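Local coordinates for Non-structural protein (PDB 3IFU) that acts as the zinc-binding, papain-like leader cysteine protease of an arterivirus and probably suppresses interferon-beta production by the host, at residues V140-S144 with L145-D149; C76-S79 with A80-P83; L39-P42 with E43-V46. All blocks are in the same frame, centred on the assembly; numbering follows the deposited sequence.

Interaction 1: residues V140-S144 with L145-D149. With ZN (zinc ion), chain B.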
loop_
_atom_site.group_PDB
_atom_site.type_symbol
_atom_site.label_atom_id
_atom_site.label_comp_id
_atom_site.label_asym_id
_atom_site.label_seq_id
_atom_site.Cartn_x
_atom_site.Cartn_y
_atom_site.Cartn_z
ATOM N N VAL A 140 5.428 2.169 7.597
ATOM C CA VAL A 140 6.721 2.798 7.731
ATOM C C VAL A 140 7.594 1.792 8.453
ATOM O O VAL A 140 7.308 1.406 9.577
ATOM C CB VAL A 140 6.636 4.108 8.551
ATOM C CG1 VAL A 140 8.008 4.767 8.626
ATOM C CG2 VAL A 140 5.639 5.057 7.906
ATOM N N TYR A 141 8.639 1.334 7.775
ATOM C CA TYR A 141 9.567 0.381 8.356
ATOM C C TYR A 141 10.689 1.205 8.924
ATOM O O TYR A 141 11.033 2.237 8.361
ATOM C CB TYR A 141 10.063 -0.572 7.278
ATOM C CG TYR A 141 8.953 -1.470 6.799
ATOM C CD1 TYR A 141 8.829 -2.768 7.282
ATOM C CD2 TYR A 141 7.970 -0.990 5.927
ATOM C CE1 TYR A 141 7.750 -3.569 6.918
ATOM C CE2 TYR A 141 6.887 -1.785 5.556
ATOM C CZ TYR A 141 6.781 -3.073 6.058
ATOM O OH TYR A 141 5.704 -3.860 5.726
ATOM N N ALA A 142 11.260 0.768 10.040
ATOM C CA ALA A 142 12.315 1.558 10.649
ATOM C C ALA A 142 13.200 0.821 11.629
ATOM O O ALA A 142 12.946 -0.324 11.992
ATOM C CB ALA A 142 11.686 2.763 11.349
ATOM N N ASN A 143 14.261 1.510 12.030
ATOM C CA ASN A 143 15.197 1.034 13.037
ATOM C C ASN A 143 15.553 2.297 13.810
ATOM O O ASN A 143 14.778 3.253 13.790
ATOM C CB ASN A 143 16.429 0.327 12.422
ATOM C CG ASN A 143 17.253 1.208 11.494
ATOM O OD1 ASN A 143 18.095 0.701 10.753
ATOM N ND2 ASN A 143 17.031 2.512 11.533
ATOM N N SER A 144 16.700 2.327 14.473
ATOM C CA SER A 144 17.069 3.496 15.267
ATOM C C SER A 144 17.617 4.710 14.508
ATOM O O SER A 144 17.806 5.777 15.095
ATOM C CB SER A 144 18.062 3.079 16.360
ATOM O OG SER A 144 19.256 2.555 15.803
ATOM N N LEU A 145 17.851 4.568 13.208
ATOM C CA LEU A 145 18.388 5.675 12.418
ATOM C C LEU A 145 17.643 5.984 11.135
ATOM O O LEU A 145 17.688 7.115 10.653
ATOM C CB LEU A 145 19.856 5.405 12.065
ATOM C CG LEU A 145 20.883 5.696 13.166
ATOM C CD1 LEU A 145 22.075 4.757 13.027
ATOM C CD2 LEU A 145 21.316 7.160 13.090
ATOM N N HIS A 146 16.955 4.998 10.570
ATOM C CA HIS A 146 16.270 5.230 9.307
ATOM C C HIS A 146 14.843 4.722 9.222
ATOM O O HIS A 146 14.387 3.960 10.068
ATOM C CB HIS A 146 17.098 4.603 8.196
ATOM C CG HIS A 146 18.564 4.874 8.323
ATOM N ND1 HIS A 146 19.132 6.079 7.973
ATOM C CD2 HIS A 146 19.574 4.107 8.800
ATOM C CE1 HIS A 146 20.427 6.043 8.223
ATOM N NE2 HIS A 146 20.720 4.859 8.726
ATOM N N VAL A 147 14.140 5.165 8.186
ATOM C CA VAL A 147 12.769 4.740 7.943
ATOM C C VAL A 147 12.585 4.552 6.444
ATOM O O VAL A 147 13.370 5.062 5.644
ATOM C CB VAL A 147 11.716 5.779 8.443
ATOM C CG1 VAL A 147 11.890 6.035 9.927
ATOM C CG2 VAL A 147 11.819 7.065 7.650
ATOM N N SER A 148 11.541 3.819 6.073
ATOM C CA SER A 148 11.228 3.563 4.674
ATOM C C SER A 148 9.776 3.124 4.582
ATOM O O SER A 148 9.163 2.754 5.592
ATOM C CB SER A 148 12.132 2.462 4.109
ATOM O OG SER A 148 11.885 2.256 2.726
ATOM N N ASP A 149 9.223 3.167 3.374
ATOM C CA ASP A 149 7.840 2.757 3.174
ATOM C C ASP A 149 7.790 1.268 2.819
ATOM O O ASP A 149 6.727 0.683 2.633
ATOM C CB ASP A 149 7.187 3.620 2.087
ATOM C CG ASP A 149 7.758 3.368 0.707
ATOM O OD1 ASP A 149 8.998 3.349 0.549
ATOM O OD2 ASP A 149 6.953 3.199 -0.230
HETATM ZN ZN ZN B . 18.202 7.506 6.552
#

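Interaction 2: residues C76-S79 with A80-P83. With ZN (zinc ion), chain B.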
loop_
_atom_site.group_PDB
_atom_site.type_symbol
_atom_site.label_atom_id
_atom_site.label_comp_id
_atom_site.label_asym_id
_atom_site.label_seq_id
_atom_site.Cartn_x
_atom_site.Cartn_y
_atom_site.Cartn_z
ATOM N N CYS A 76 15.673 10.013 4.295
ATOM C CA CYS A 76 14.804 8.868 4.113
ATOM C C CYS A 76 13.374 9.130 4.600
ATOM O O CYS A 76 12.463 8.357 4.298
ATOM C CB CYS A 76 15.407 7.625 4.792
ATOM S SG CYS A 76 15.663 7.682 6.591
ATOM N N TRP A 77 13.177 10.222 5.341
ATOM C CA TRP A 77 11.848 10.575 5.833
ATOM C C TRP A 77 10.926 10.948 4.677
ATOM O O TRP A 77 9.708 10.965 4.833
ATOM C CB TRP A 77 11.907 11.744 6.822
ATOM C CG TRP A 77 12.802 12.863 6.391
ATOM C CD1 TRP A 77 14.117 13.026 6.718
ATOM C CD2 TRP A 77 12.462 13.960 5.534
ATOM N NE1 TRP A 77 14.619 14.153 6.120
ATOM C CE2 TRP A 77 13.623 14.750 5.389
ATOM C CE3 TRP A 77 11.288 14.355 4.874
ATOM C CZ2 TRP A 77 13.649 15.919 4.611
ATOM C CZ3 TRP A 77 11.312 15.518 4.096
ATOM C CH2 TRP A 77 12.487 16.284 3.976
ATOM N N LEU A 78 11.508 11.250 3.520
ATOM C CA LEU A 78 10.722 11.601 2.339
ATOM C C LEU A 78 9.883 10.393 1.950
ATOM O O LEU A 78 8.860 10.508 1.260
ATOM C CB LEU A 78 11.637 11.987 1.171
ATOM C CG LEU A 78 12.197 13.410 1.151
ATOM C CD1 LEU A 78 13.168 13.564 0.001
ATOM C CD2 LEU A 78 11.058 14.395 1.008
ATOM N N SER A 79 10.337 9.235 2.414
ATOM C CA SER A 79 9.682 7.966 2.158
ATOM C C SER A 79 8.561 7.668 3.167
ATOM O O SER A 79 7.731 6.798 2.934
ATOM C CB SER A 79 10.745 6.864 2.188
ATOM O OG SER A 79 10.171 5.578 2.151
ATOM N N ALA A 80 8.526 8.394 4.283
ATOM C CA ALA A 80 7.502 8.170 5.300
ATOM C C ALA A 80 6.286 9.087 5.163
ATOM O O ALA A 80 5.245 8.845 5.790
ATOM C CB ALA A 80 8.107 8.316 6.684
ATOM N N ILE A 81 6.406 10.120 4.331
ATOM C CA ILE A 81 5.316 11.072 4.135
ATOM C C ILE A 81 3.977 10.452 3.696
ATOM O O ILE A 81 2.945 10.674 4.340
ATOM C CB ILE A 81 5.727 12.190 3.141
ATOM C CG1 ILE A 81 6.990 12.892 3.657
ATOM C CG2 ILE A 81 4.600 13.202 2.996
ATOM C CD1 ILE A 81 7.352 14.149 2.928
ATOM N N PHE A 82 3.990 9.669 2.621
ATOM C CA PHE A 82 2.768 9.041 2.137
ATOM C C PHE A 82 2.137 8.038 3.118
ATOM O O PHE A 82 0.942 8.122 3.401
ATOM C CB PHE A 82 3.007 8.351 0.788
ATOM C CG PHE A 82 1.788 7.676 0.243
ATOM C CD1 PHE A 82 0.715 8.425 -0.230
ATOM C CD2 PHE A 82 1.672 6.292 0.276
ATOM C CE1 PHE A 82 -0.463 7.808 -0.653
ATOM C CE2 PHE A 82 0.500 5.667 -0.144
ATOM C CZ PHE A 82 -0.570 6.431 -0.608
ATOM N N PRO A 83 2.915 7.065 3.634
ATOM C CA PRO A 83 2.340 6.093 4.575
ATOM C C PRO A 83 1.695 6.729 5.811
ATOM O O PRO A 83 0.616 6.313 6.240
ATOM C CB PRO A 83 3.532 5.217 4.937
ATOM C CG PRO A 83 4.327 5.237 3.694
ATOM C CD PRO A 83 4.297 6.688 3.292
HETATM ZN ZN ZN B . 18.202 7.506 6.552
HETATM O O HOH W 1 6.355 9.177 1.501
#

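Interaction 3: residues L39-P42 with E43-V46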
loop_
_atom_site.group_PDB
_atom_site.type_symbol
_atom_site.label_atom_id
_atom_site.label_comp_id
_atom_site.label_asym_id
_atom_site.label_seq_id
_atom_site.Cartn_x
_atom_site.Cartn_y
_atom_site.Cartn_z
ATOM N N LEU A 39 16.932 24.621 -12.754
ATOM C CA LEU A 39 16.093 24.893 -11.601
ATOM C C LEU A 39 16.610 24.094 -10.408
ATOM O O LEU A 39 16.435 24.496 -9.258
ATOM C CB LEU A 39 14.645 24.506 -11.918
ATOM C CG LEU A 39 13.953 25.345 -12.998
ATOM C CD1 LEU A 39 12.703 24.639 -13.483
ATOM C CD2 LEU A 39 13.616 26.723 -12.438
ATOM N N GLN A 40 17.255 22.965 -10.694
ATOM C CA GLN A 40 17.806 22.107 -9.655
ATOM C C GLN A 40 18.505 22.933 -8.586
ATOM O O GLN A 40 19.161 23.928 -8.888
ATOM C CB GLN A 40 18.792 21.102 -10.258
ATOM C CG GLN A 40 18.137 19.923 -10.972
ATOM C CD GLN A 40 19.152 18.994 -11.617
ATOM O OE1 GLN A 40 20.334 19.004 -11.259
ATOM N NE2 GLN A 40 18.695 18.176 -12.563
ATOM N N VAL A 41 18.347 22.514 -7.333
ATOM C CA VAL A 41 18.951 23.194 -6.193
ATOM C C VAL A 41 20.044 22.300 -5.615
ATOM O O VAL A 41 19.805 21.513 -4.701
ATOM C CB VAL A 41 17.893 23.495 -5.105
ATOM C CG1 VAL A 41 18.533 24.201 -3.928
ATOM C CG2 VAL A 41 16.787 24.352 -5.686
ATOM N N PRO A 42 21.269 22.419 -6.149
ATOM C CA PRO A 42 22.432 21.636 -5.722
ATOM C C PRO A 42 22.565 21.433 -4.220
ATOM O O PRO A 42 23.005 20.375 -3.771
ATOM C CB PRO A 42 23.600 22.422 -6.303
ATOM C CG PRO A 42 23.027 22.928 -7.599
ATOM C CD PRO A 42 21.653 23.412 -7.172
ATOM N N GLU A 43 22.177 22.439 -3.444
ATOM C CA GLU A 43 22.289 22.357 -1.992
ATOM C C GLU A 43 21.333 21.346 -1.356
ATOM O O GLU A 43 21.448 21.045 -0.165
ATOM C CB GLU A 43 22.056 23.739 -1.364
ATOM C CG GLU A 43 22.771 24.885 -2.073
ATOM C CD GLU A 43 21.950 25.477 -3.212
ATOM O OE1 GLU A 43 20.929 26.146 -2.927
ATOM O OE2 GLU A 43 22.318 25.273 -4.388
ATOM N N LEU A 44 20.395 20.819 -2.144
ATOM C CA LEU A 44 19.422 19.850 -1.635
ATOM C C LEU A 44 19.594 18.427 -2.169
ATOM O O LEU A 44 18.606 17.755 -2.457
ATOM C CB LEU A 44 17.999 20.320 -1.946
ATOM C CG LEU A 44 17.460 21.562 -1.239
ATOM C CD1 LEU A 44 16.057 21.848 -1.738
ATOM C CD2 LEU A 44 17.455 21.341 0.262
ATOM N N GLY A 45 20.841 17.977 -2.291
ATOM C CA GLY A 45 21.128 16.636 -2.782
ATOM C C GLY A 45 20.134 16.054 -3.771
ATOM O O GLY A 45 19.799 16.678 -4.783
ATOM N N VAL A 46 19.667 14.844 -3.475
ATOM C CA VAL A 46 18.699 14.145 -4.321
ATOM C C VAL A 46 17.376 14.902 -4.436
ATOM O O VAL A 46 16.754 14.924 -5.501
ATOM C CB VAL A 46 18.407 12.735 -3.766
ATOM C CG1 VAL A 46 17.390 12.022 -4.643
ATOM C CG2 VAL A 46 19.699 11.943 -3.691
#

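Interaction 1: residues V140-S144 with L145-D149
Val140 lays its CG1 methyl along the flank of Val147, 3.8 Å from Val147 CB, the two branched side chains running side by side across a tight beta hairpin. Strands 140-142 and 147-148 form the hairpin, and the latter is the outermost strand of the four-stranded antiparallel sheet in the papain-like protease part of the chain. With CG1 anti to the backbone N (chi1 -178°), Val140 turns that methyl onto Val147, and the side chain also packs against helix 81-87. Next along, Ala142 and Val147 form a non-hydrogen-bonded pair, their side chains on the same sheet face and Ala142 CB 3.6 Å from Val147 CG1. A single methyl suits position 142, because Ala142 CB is also only 3.2 Å from His146 O.

Tyr141 and Ser148 are the hydrogen-bonded pair, joined by Tyr141 N to Ser148 O (2.7 Å) and by Ser148 N to Tyr141 O (2.8 Å). The phenol ring of Tyr141 presents its edge to the carbonyl oxygens of Ser148 and Asp149. Toward the turn, Asn143 N donates to His146 O at 3.1 Å and so holds the backbone of the metal ligand itself. The imidazole, with Leu145 CB over one face, binds zinc alongside Cys70, Cys76 and the C-terminal carboxylate of Met180; His146 ND1 lies 2.2 Å from the metal.

Interaction 2: residues C76-S79 with A80-P83
Trp77 and Ala80 are joined by the main backbone hydrogen bond of this buried bend, Ala80 N donating to Trp77 O over 2.9 Å; the three-residue spacing closes a tight turn. Ile81 N approaches the same oxygen at 3.4 Å, a weak bond, so one carbonyl receives two consecutive amides where one irregular, helix-like turn leads into helix 81-87. One further link goes through water: the molecule donates to Leu78 O (2.8 Å) and accepts from Phe82 N (2.7 Å), bridging a carbonyl and an amide four residues apart, the spacing that an alpha-helix would normally join directly.

Residues 76-79 thus form the helical approach to helix 81-87. In papain-like proteases a cysteine stands characteristically at the head of a central helix, a position consistent with that of Cys76 here. Its sulfur is bound to zinc, with Cys76 SG 2.5 Å from the metal; SG sits between the backbone N and the carbonyl carbon (chi1 62°), which points it to the ion. Cys70, His146 and Met180 complete the site.

Apolar contacts gather round Ile81. Its delta methyl comes to the edge of the indole, Ile81 CD1 lying 4.3 Å from Trp77 CZ3, and the same atom is 4.2 Å from Leu78 CD2. Leu78 and Ile81 point the same way, and Tyr106 of helix 94-108 touches both; it also meets the Trp77 ring edge-to-face. Large, mostly apolar side chains suit this buried place against helix 94-108. Proline fits the first turn of the helix because its missing N-H matters least there, and its ring sets Pro83 CD 3.5 Å from Ser79 O. Ser79 OG accepts a weak hydrogen bond from Asp149 N.

Interaction 3: residues L39-P42 with E43-V46
Glu43 folds its side chain back over the two residues before it, Pro42 and Val41. The path starts at Glu43 CB, which, like CG after it, lies beside the carbonyl carbon of Pro42 because the peptide bond links the two residues. At CG the chain bends sharply (chi2 88°), turning the carboxylate back along the backbone instead of letting it stretch away. Beyond the bend, Glu43 CD comes 3.7 Å from Val41 CG1. The carboxylate then divides its contacts: Glu43 OE1 meets the methyl Val41 CG1 at 3.2 Å, whereas Glu43 OE2 lies 3.4 Å from Pro42 CD, beside the pyrrolidine ring. The Glu43 and Val41 side chains cross at about a right angle, while those of Glu43 and Pro42 run alongside one another. These are carbon-to-oxygen contacts, and an acidic group suits the place because residue 43 is exposed.

Beneath this fold lie two overlapping type I beta turns, Val41 to Leu44 and Pro42 to Gly45. The first is closed by a nearly straight hydrogen bond, Leu44 N to Val41 O, of 2.7 Å with an angle of 164° at the hydrogen. Proline suits the second position of that turn, where its ring restrains phi to near the value such a turn needs. Glycine suits the end of the second turn, since Gly45 takes a positive phi (30°). On the buried side, Leu44 CG packs 3.9 Å from Val41 CG1, so this valine methyl serves both an apolar and an acidic neighbour.

Both turns belong to the N-terminal zinc-finger family region, in the long connection between strand 23-25 and helix 81-87, where Glu43 O accepts from Thr60 OG1, Val41 is backbone-bonded to Gly48, and Leu44 packs on Pro53.

How the interactions relate
Interactions 1 and 2 meet at one zinc site: the hairpin supplies His146 and the helical approach supplies Cys76, whose side chains come within about 4 Å of each other at their nearest atoms. Their centres are 9 Å apart and they touch directly, with Val140 CG2 3.6 Å from Pro83 CB, and Val147 N 3.3 Å from Cys76 SG. Sheet edge and helix start of the protease region are thus tied together by metal and by packing. Interaction 3 belongs to the preceding zinc-finger region. Its nearest atoms are about 6 Å from interaction 2 and about 13 Å from interaction 1, so it touches neither; Gly45 is about 13 Å from a bound zinc.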